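Local coordinates for alkaline phosphatase (Thermus thermophilus, PDB 7KWD), which probably hydrolyses phosphate monoesters, as other alkaline phosphatases do, working as a homodimer with zinc and magnesium ions in its active sites, at residues P124-A129 with V136-T141; A253-L258 with F265-E270; G111-H116 with T148-V153. All blocks are in the same frame, centred on the assembly; numbering follows the deposited sequence.

Contact 1 (P124-A129 with V136-T141); sequences PFFAAA and VGLVTT
Phe-126, on the first turn of helix 125-131, packs against Val-136 and Leu-138 in a buried, mainly apolar contact, with no hydrogen bond across it, that joins this helix to one face of strand 135-140. The two elements run roughly antiparallel (148° between helix 125-129 and strand 136-140). Their axes come within 9.6 Å of each other, and the space between them is bridged largely by a single aromatic side chain. With CG beside the backbone N (chi1 -79°), the Phe-126 ring leans out from the helix over the beginning of the strand. Its CD2 corner meets Val-136 CG1 at 3.7 Å, and the same CD2 also touches Leu-138 CD2. Between those two residues the strand carries a glycine, and Phe-126 CE2 comes within 4.0 Å of the Gly-137 O atom. The two branches of Val-136 divide the work: CG1 meets the ring, and CG2 lies 3.8 Å from the backbone O of Phe-126. Leu-138 touches the ring by one methyl only, its side chain sliding past Phe-126 in the opposite direction. Elsewhere the ring makes an edge-to-face contact with Phe-152 and packs on Val-266 of the adjacent strand. Val-139, the next residue along, points to the other face, where helix 247-259 covers it. Farther down the strand, Thr-140 OG1 is hydrogen-bonded to the magnesium ligand Glu-270. Helices laid on both faces of a central, largely parallel sheet, with metal ligands gathered near its strand ends, are the layered alpha/beta/alpha arrangement of the alkaline phosphatase fold.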
loop_
_atom_site.group_PDB
_atom_site.type_symbol
_atom_site.label_atom_id
_atom_site.label_comp_id
_atom_site.label_asym_id
_atom_site.label_seq_id
_atom_site.Cartn_x
_atom_site.Cartn_y
_atom_site.Cartn_z
ATOM N N PRO A 124 4.250 -26.977 -12.349
ATOM C CA PRO A 124 3.526 -26.171 -11.368
ATOM C C PRO A 124 2.802 -27.037 -10.346
ATOM O O PRO A 124 2.497 -28.210 -10.578
ATOM C CB PRO A 124 2.517 -25.393 -12.234
ATOM C CG PRO A 124 2.244 -26.315 -13.422
ATOM C CD PRO A 124 3.437 -27.244 -13.565
ATOM N N PHE A 125 2.479 -26.398 -9.224
ATOM C CA PHE A 125 2.171 -27.142 -8.003
ATOM C C PHE A 125 0.921 -27.991 -8.130
ATOM O O PHE A 125 0.868 -29.100 -7.587
ATOM C CB PHE A 125 2.036 -26.188 -6.800
ATOM C CG PHE A 125 1.945 -26.915 -5.519
ATOM C CD1 PHE A 125 3.063 -27.529 -4.999
ATOM C CD2 PHE A 125 0.728 -27.078 -4.879
ATOM C CE1 PHE A 125 2.979 -28.283 -3.835
ATOM C CE2 PHE A 125 0.636 -27.814 -3.723
ATOM C CZ PHE A 125 1.768 -28.429 -3.212
ATOM N N PHE A 126 -0.124 -27.503 -8.795
ATOM C CA PHE A 126 -1.323 -28.347 -8.821
ATOM C C PHE A 126 -1.129 -29.561 -9.743
ATOM O O PHE A 126 -1.815 -30.584 -9.585
ATOM C CB PHE A 126 -2.553 -27.547 -9.259
ATOM C CG PHE A 126 -3.154 -26.694 -8.171
ATOM C CD1 PHE A 126 -2.495 -26.499 -6.959
ATOM C CD2 PHE A 126 -4.400 -26.119 -8.347
ATOM C CE1 PHE A 126 -3.078 -25.729 -5.939
ATOM C CE2 PHE A 126 -4.981 -25.323 -7.336
ATOM C CZ PHE A 126 -4.322 -25.137 -6.140
ATOM N N ALA A 127 -0.217 -29.472 -10.712
ATOM C CA ALA A 127 0.140 -30.666 -11.472
ATOM C C ALA A 127 0.827 -31.694 -10.570
ATOM O O ALA A 127 0.494 -32.891 -10.588
ATOM C CB ALA A 127 1.006 -30.256 -12.665
ATOM N N ALA A 128 1.749 -31.237 -9.726
ATOM C CA ALA A 128 2.353 -32.134 -8.761
ATOM C C ALA A 128 1.309 -32.745 -7.841
ATOM O O ALA A 128 1.403 -33.913 -7.476
ATOM C CB ALA A 128 3.388 -31.392 -7.919
ATOM N N ALA A 129 0.322 -31.946 -7.427
ATOM C CA ALA A 129 -0.698 -32.421 -6.498
ATOM C C ALA A 129 -1.569 -33.492 -7.153
ATOM O O ALA A 129 -1.883 -34.519 -6.539
ATOM C CB ALA A 129 -1.568 -31.240 -6.044
ATOM N N VAL A 136 -8.251 -31.635 -8.139
ATOM C CA VAL A 136 -7.872 -30.257 -8.423
ATOM C C VAL A 136 -9.110 -29.492 -8.867
ATOM O O VAL A 136 -9.889 -29.987 -9.696
ATOM C CB VAL A 136 -6.781 -30.185 -9.514
ATOM C CG1 VAL A 136 -6.448 -28.732 -9.881
ATOM C CG2 VAL A 136 -5.547 -30.910 -9.081
ATOM N N GLY A 137 -9.268 -28.286 -8.328
ATOM C CA GLY A 137 -10.321 -27.376 -8.766
ATOM C C GLY A 137 -9.754 -25.999 -9.044
ATOM O O GLY A 137 -8.875 -25.527 -8.338
ATOM N N LEU A 138 -10.255 -25.366 -10.110
ATOM C CA LEU A 138 -9.948 -23.978 -10.441
ATOM C C LEU A 138 -11.258 -23.196 -10.556
ATOM O O LEU A 138 -12.130 -23.530 -11.366
ATOM C CB LEU A 138 -9.151 -23.887 -11.744
ATOM C CG LEU A 138 -7.824 -24.660 -11.787
ATOM C CD1 LEU A 138 -7.216 -24.703 -13.187
ATOM C CD2 LEU A 138 -6.836 -24.028 -10.818
ATOM N N VAL A 139 -11.398 -22.156 -9.758
ATOM C CA VAL A 139 -12.621 -21.368 -9.727
ATOM C C VAL A 139 -12.231 -19.916 -9.819
ATOM O O VAL A 139 -11.435 -19.435 -8.994
ATOM C CB VAL A 139 -13.435 -21.622 -8.440
ATOM C CG1 VAL A 139 -14.700 -20.752 -8.460
ATOM C CG2 VAL A 139 -13.816 -23.078 -8.336
ATOM N N THR A 140 -12.794 -19.202 -10.793
ATOM C CA THR A 140 -12.391 -17.807 -10.931
ATOM C C THR A 140 -13.466 -16.963 -11.586
ATOM O O THR A 140 -14.371 -17.484 -12.225
ATOM C CB THR A 140 -11.105 -17.702 -11.760
ATOM O OG1 THR A 140 -10.777 -16.333 -11.989
ATOM C CG2 THR A 140 -11.295 -18.397 -13.103
ATOM N N THR A 141 -13.356 -15.648 -11.402
ATOM C CA THR A 141 -14.206 -14.694 -12.098
ATOM C C THR A 141 -13.590 -14.212 -13.406
ATOM O O THR A 141 -14.265 -13.501 -14.161
ATOM C CB THR A 141 -14.505 -13.473 -11.211
ATOM O OG1 THR A 141 -13.271 -12.884 -10.772
ATOM C CG2 THR A 141 -15.352 -13.860 -10.008
#

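Contact 2 (A253-L258 with F265-E270); sequences AALPRL and FVLQVE. With MG (magnesium ion), chain D.
Leu-258 presses its CB onto the ring of Phe-265 where helix 247-259 runs back along a central strand of the alkaline phosphatase alpha/beta fold. Helix 253-258 and strand 265-270 are almost antiparallel, at 166°, so residues one turn apart on the helix meet alternate residues of the strand. The Phe-265 ring makes a flat shelf. Its CG sits between the backbone N and the carbonyl carbon (chi1 74°), which turns one face of the ring up to the helix. Leu-258 CB rests on that shelf 3.5 Å above the ring plane, displaced toward the rim, in a CH-pi contact. The backbone O of Leu-258 closes on the same residue, 3.5 Å from Phe-265 CD1.

The hollow lies on the helix, in the gap between Leu-255 and Leu-258, and Leu-267 is the bump that fills it, splitting its two methyls between them. Leu-267 CD1 meets Leu-258 CD1 at 3.8 Å. On the other branch, Leu-267 CD2 meets Leu-255 CD1 at 3.9 Å; in both pairs the side chains cross at about a right angle. The Leu-255 methyl is shared, since CD1 also reaches toward Phe-265 CZ. Ile-42 of the neighbouring strand 40-46 packs against Leu-255, Phe-265 and Leu-267 alike, widening the apolar layer.

The helix is kinked at Pro-256, whose N has no proton for the turn before. Just beyond, Arg-257 folds back along the outer side, and its NH1 donates to Ala-253 O at 2.9 Å. On the strand's other face the chemistry changes. Glu-270 stretches out to the magnesium ion and binds it through OE2 at 2.0 Å. Its second oxygen, OE1, accepts a hydrogen bond of 2.9 Å from water 1, itself a magnesium ligand.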
loop_
_atom_site.group_PDB
_atom_site.type_symbol
_atom_site.label_atom_id
_atom_site.label_comp_id
_atom_site.label_asym_id
_atom_site.label_seq_id
_atom_site.Cartn_x
_atom_site.Cartn_y
_atom_site.Cartn_z
ATOM N N ALA A 253 -20.453 -24.775 -5.469
ATOM C CA ALA A 253 -20.532 -25.969 -6.301
ATOM C C ALA A 253 -19.239 -26.766 -6.269
ATOM O O ALA A 253 -19.264 -27.999 -6.325
ATOM C CB ALA A 253 -20.877 -25.586 -7.748
ATOM N N ALA A 254 -18.094 -26.090 -6.194
ATOM C CA ALA A 254 -16.831 -26.806 -6.316
ATOM C C ALA A 254 -16.439 -27.491 -5.017
ATOM O O ALA A 254 -15.932 -28.616 -5.028
ATOM C CB ALA A 254 -15.723 -25.845 -6.742
ATOM N N LEU A 255 -16.637 -26.818 -3.903
ATOM C CA LEU A 255 -16.054 -27.279 -2.650
ATOM C C LEU A 255 -16.561 -28.653 -2.263
ATOM O O LEU A 255 -15.737 -29.545 -2.010
ATOM C CB LEU A 255 -16.346 -26.233 -1.577
ATOM C CG LEU A 255 -15.516 -26.170 -0.311
ATOM C CD1 LEU A 255 -14.035 -26.157 -0.562
ATOM C CD2 LEU A 255 -15.972 -24.878 0.417
ATOM N N PRO A 256 -17.864 -28.909 -2.214
ATOM C CA PRO A 256 -18.314 -30.263 -1.866
ATOM C C PRO A 256 -17.829 -31.340 -2.817
ATOM O O PRO A 256 -17.601 -32.467 -2.362
ATOM C CB PRO A 256 -19.846 -30.152 -1.876
ATOM C CG PRO A 256 -20.172 -28.852 -2.578
ATOM C CD PRO A 256 -18.966 -27.962 -2.480
ATOM N N ARG A 257 -17.647 -31.044 -4.114
ATOM C CA ARG A 257 -17.146 -32.062 -5.034
ATOM C C ARG A 257 -15.696 -32.400 -4.734
ATOM O O ARG A 257 -15.314 -33.570 -4.687
ATOM C CB ARG A 257 -17.265 -31.579 -6.474
ATOM C CG ARG A 257 -18.704 -31.399 -6.914
ATOM C CD ARG A 257 -18.804 -30.737 -8.294
ATOM N NE ARG A 257 -20.086 -31.021 -8.942
ATOM C CZ ARG A 257 -21.214 -30.357 -8.706
ATOM N NH1 ARG A 257 -21.262 -29.362 -7.833
ATOM N NH2 ARG A 257 -22.318 -30.704 -9.342
ATOM N N LEU A 258 -14.871 -31.387 -4.529
ATOM C CA LEU A 258 -13.470 -31.652 -4.225
ATOM C C LEU A 258 -13.346 -32.352 -2.885
ATOM O O LEU A 258 -12.551 -33.285 -2.738
ATOM C CB LEU A 258 -12.683 -30.338 -4.256
ATOM C CG LEU A 258 -12.782 -29.596 -5.590
ATOM C CD1 LEU A 258 -12.221 -28.188 -5.526
ATOM C CD2 LEU A 258 -12.025 -30.429 -6.623
ATOM N N PHE A 265 -7.683 -32.896 -1.750
ATOM C CA PHE A 265 -7.837 -31.981 -2.875
ATOM C C PHE A 265 -7.058 -30.690 -2.708
ATOM O O PHE A 265 -6.664 -30.309 -1.603
ATOM C CB PHE A 265 -9.326 -31.636 -3.074
ATOM C CG PHE A 265 -9.874 -30.678 -2.034
ATOM C CD1 PHE A 265 -10.517 -31.173 -0.904
ATOM C CD2 PHE A 265 -9.774 -29.285 -2.212
ATOM C CE1 PHE A 265 -11.024 -30.298 0.062
ATOM C CE2 PHE A 265 -10.284 -28.411 -1.266
ATOM C CZ PHE A 265 -10.929 -28.928 -0.124
ATOM N N VAL A 266 -6.863 -30.018 -3.840
ATOM C CA VAL A 266 -6.340 -28.657 -3.904
ATOM C C VAL A 266 -7.315 -27.820 -4.728
ATOM O O VAL A 266 -7.888 -28.300 -5.710
ATOM C CB VAL A 266 -4.920 -28.610 -4.506
ATOM C CG1 VAL A 266 -3.957 -29.426 -3.629
ATOM C CG2 VAL A 266 -4.901 -29.111 -5.949
ATOM N N LEU A 267 -7.504 -26.578 -4.318
ATOM C CA LEU A 267 -8.444 -25.672 -4.942
ATOM C C LEU A 267 -7.785 -24.313 -5.025
ATOM O O LEU A 267 -7.202 -23.840 -4.047
ATOM C CB LEU A 267 -9.736 -25.592 -4.129
ATOM C CG LEU A 267 -10.711 -24.452 -4.366
ATOM C CD1 LEU A 267 -11.194 -24.577 -5.814
ATOM C CD2 LEU A 267 -11.889 -24.515 -3.371
ATOM N N GLN A 268 -7.851 -23.693 -6.192
ATOM C CA GLN A 268 -7.573 -22.276 -6.319
ATOM C C GLN A 268 -8.905 -21.561 -6.522
ATOM O O GLN A 268 -9.708 -21.951 -7.381
ATOM C CB GLN A 268 -6.633 -21.972 -7.483
ATOM C CG GLN A 268 -6.216 -20.485 -7.510
ATOM C CD GLN A 268 -5.584 -20.025 -8.818
ATOM O OE1 GLN A 268 -6.245 -19.436 -9.666
ATOM N NE2 GLN A 268 -4.280 -20.244 -8.958
ATOM N N VAL A 269 -9.173 -20.570 -5.691
ATOM C CA VAL A 269 -10.270 -19.634 -5.894
ATOM C C VAL A 269 -9.636 -18.309 -6.235
ATOM O O VAL A 269 -8.755 -17.854 -5.502
ATOM C CB VAL A 269 -11.148 -19.497 -4.638
ATOM C CG1 VAL A 269 -12.316 -18.530 -4.900
ATOM C CG2 VAL A 269 -11.624 -20.870 -4.191
ATOM N N GLU A 270 -10.090 -17.679 -7.321
ATOM C CA GLU A 270 -9.537 -16.403 -7.737
ATOM C C GLU A 270 -10.609 -15.331 -7.788
ATOM O O GLU A 270 -11.607 -15.468 -8.513
ATOM C CB GLU A 270 -8.853 -16.462 -9.106
ATOM C CG GLU A 270 -7.905 -15.234 -9.243
ATOM C CD GLU A 270 -7.606 -14.908 -10.667
ATOM O OE1 GLU A 270 -8.198 -15.573 -11.552
ATOM O OE2 GLU A 270 -6.789 -14.015 -10.880
HETATM MG MG MG D . -5.653 -13.336 -12.424
HETATM O O HOH W 1 -6.374 -14.860 -13.713
HETATM O O HOH W 2 -4.547 -12.803 -13.943
HETATM O O HOH W 3 -6.986 -11.491 -12.909
#

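Contact 3 (G111-H116 with T148-V153). With MG (magnesium ion), chain D.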
loop_
_atom_site.group_PDB
_atom_site.type_symbol
_atom_site.label_atom_id
_atom_site.label_comp_id
_atom_site.label_asym_id
_atom_site.label_seq_id
_atom_site.Cartn_x
_atom_site.Cartn_y
_atom_site.Cartn_z
ATOM N N GLY A 111 4.952 -13.087 -18.671
ATOM C CA GLY A 111 4.373 -13.529 -19.932
ATOM C C GLY A 111 4.053 -14.993 -20.153
ATOM O O GLY A 111 2.976 -15.324 -20.663
ATOM N N GLY A 112 4.978 -15.878 -19.830
ATOM C CA GLY A 112 4.720 -17.293 -19.961
ATOM C C GLY A 112 4.131 -17.939 -18.702
ATOM O O GLY A 112 4.258 -17.430 -17.588
ATOM N N LEU A 113 3.464 -19.066 -18.918
ATOM C CA LEU A 113 2.850 -19.869 -17.864
ATOM C C LEU A 113 3.743 -21.058 -17.552
ATOM O O LEU A 113 4.004 -21.881 -18.431
ATOM C CB LEU A 113 1.476 -20.374 -18.302
ATOM C CG LEU A 113 0.426 -19.297 -18.549
ATOM C CD1 LEU A 113 -0.865 -19.902 -19.117
ATOM C CD2 LEU A 113 0.130 -18.540 -17.247
ATOM N N ALA A 114 4.194 -21.161 -16.300
ATOM C CA ALA A 114 5.037 -22.279 -15.860
ATOM C C ALA A 114 6.127 -22.589 -16.874
ATOM O O ALA A 114 6.297 -23.722 -17.338
ATOM C CB ALA A 114 4.204 -23.532 -15.605
ATOM N N ILE A 115 6.905 -21.554 -17.198
ATOM C CA ILE A 115 7.947 -21.675 -18.208
ATOM C C ILE A 115 8.889 -20.493 -18.063
ATOM O O ILE A 115 8.489 -19.408 -17.631
ATOM C CB ILE A 115 7.296 -21.735 -19.615
ATOM C CG1 ILE A 115 8.234 -22.315 -20.662
ATOM C CG2 ILE A 115 6.816 -20.306 -20.012
ATOM C CD1 ILE A 115 7.568 -22.495 -22.052
ATOM N N HIS A 116 10.144 -20.698 -18.460
ATOM C CA HIS A 116 11.125 -19.635 -18.458
ATOM C C HIS A 116 11.183 -18.967 -19.823
ATOM O O HIS A 116 10.709 -19.501 -20.809
ATOM C CB HIS A 116 12.507 -20.174 -18.073
ATOM C CG HIS A 116 12.712 -20.255 -16.599
ATOM N ND1 HIS A 116 12.357 -19.228 -15.749
ATOM C CD2 HIS A 116 13.217 -21.236 -15.819
ATOM C CE1 HIS A 116 12.618 -19.583 -14.508
ATOM N NE2 HIS A 116 13.155 -20.791 -14.523
ATOM N N THR A 148 -3.901 -16.781 -13.888
ATOM C CA THR A 148 -3.719 -17.175 -12.496
ATOM C C THR A 148 -4.099 -18.629 -12.287
ATOM O O THR A 148 -3.293 -19.390 -11.724
ATOM C CB THR A 148 -4.510 -16.233 -11.588
ATOM O OG1 THR A 148 -4.007 -14.899 -11.738
ATOM C CG2 THR A 148 -4.359 -16.677 -10.157
ATOM N N PRO A 149 -5.268 -19.091 -12.707
ATOM C CA PRO A 149 -5.553 -20.534 -12.615
ATOM C C PRO A 149 -4.636 -21.352 -13.485
ATOM O O PRO A 149 -4.144 -22.419 -13.062
ATOM C CB PRO A 149 -7.026 -20.641 -13.077
ATOM C CG PRO A 149 -7.319 -19.359 -13.780
ATOM C CD PRO A 149 -6.431 -18.306 -13.141
ATOM N N ALA A 150 -4.360 -20.864 -14.705
ATOM C CA ALA A 150 -3.631 -21.713 -15.637
ATOM C C ALA A 150 -2.207 -21.941 -15.160
ATOM O O ALA A 150 -1.652 -23.036 -15.341
ATOM C CB ALA A 150 -3.655 -21.113 -17.039
ATOM N N SER A 151 -1.596 -20.921 -14.537
ATOM C CA SER A 151 -0.209 -21.057 -14.115
ATOM C C SER A 151 -0.050 -22.124 -13.051
ATOM O O SER A 151 1.073 -22.541 -12.774
ATOM C CB SER A 151 0.308 -19.730 -13.571
ATOM O OG SER A 151 -0.334 -19.450 -12.317
ATOM N N PHE A 152 -1.155 -22.558 -12.427
ATOM C CA PHE A 152 -1.058 -23.580 -11.412
ATOM C C PHE A 152 -1.084 -24.987 -11.967
ATOM O O PHE A 152 -0.688 -25.910 -11.246
ATOM C CB PHE A 152 -2.179 -23.458 -10.380
ATOM C CG PHE A 152 -1.859 -22.495 -9.274
ATOM C CD1 PHE A 152 -1.297 -21.270 -9.558
ATOM C CD2 PHE A 152 -2.085 -22.829 -7.969
ATOM C CE1 PHE A 152 -0.983 -20.376 -8.548
ATOM C CE2 PHE A 152 -1.763 -21.955 -6.952
ATOM C CZ PHE A 152 -1.230 -20.730 -7.235
ATOM N N VAL A 153 -1.526 -25.181 -13.219
ATOM C CA VAL A 153 -1.774 -26.516 -13.752
ATOM C C VAL A 153 -0.965 -26.817 -15.012
ATOM O O VAL A 153 -0.569 -27.969 -15.217
ATOM C CB VAL A 153 -3.276 -26.743 -14.023
ATOM C CG1 VAL A 153 -3.975 -26.912 -12.733
ATOM C CG2 VAL A 153 -3.829 -25.562 -14.784
HETATM MG MG MG D . -5.653 -13.336 -12.424
HETATM O O HOH W 1 -6.374 -14.860 -13.713
HETATM O O HOH W 2 -4.547 -12.803 -13.943
HETATM O O HOH W 3 -6.986 -11.491 -12.909
#
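Leu-113 rests on Ala-150 and Ser-151 of helix 147-153, the short helix that brings Thr-148 to the magnesium site of this alkaline phosphatase. An irregular loop, the one after helix 95-104, here packs against helix 147-153. Ser-95, at the start of helix 95-104, is the predicted phosphoserine nucleophile, and its side chain is about 7 Å from that of Leu-113.

Leu-113 uses both branches, straddling two consecutive helix residues. Its CD1 lies 3.7 Å from Ala-150 CB. Its CD2 lies 3.9 Å from Ser-151 CB. Ala-114 follows with left-handed backbone angles and sets its CB 4.3 Å from Ser-151 O, beside the helix backbone. Polar partners keep the loop in this shape: Asn-100 OD1 takes the N-H of Ala-114, and Ser-155 OG is bonded to its carbonyl.

The backbone sets Ser-151 CB against Leu-113; a chi1 of 70° then swings OG back to the helix. There Ser-151 OG donates to Thr-148 O at 3.0 Å, approaching from well off the carbonyl plane. That same carbonyl oxygen also receives Gln-268 NE2 from the sheet, so two donors grip it in the buried interior. Thr-148 is thus tied on its backbone side while its side chain works on the metal, whose shell is completed by Asp-47, Glu-270 and three waters. Thr-148 OG1 binds magnesium at 2.4 Å. The Thr-148 N atom gives a 3.1 Å hydrogen bond to water 1 of that shell.

Contact 3 spans the longest piece of chain and encloses contact 1; contact 2 comes afterwards. Contacts 1 and 2, with centres about 9 Å apart, use neighbouring parallel strands, 135-140 and 265-271, and place helices 125-131 and 247-259 on opposite faces of the sheet. The centre of contact 3 is about 11 Å from that of contact 1 and about 19 Å from that of contact 2. Its helix, 147-153, follows strand 135-140 in the chain and shares the face of helix 125-131, to which it is joined by the Phe-126 N to Phe-152 O hydrogen bond of 3.0 Å. Contacts 2 and 3 converge on one magnesium ion, which takes Glu-270 from the strand and Thr-148 from the helix.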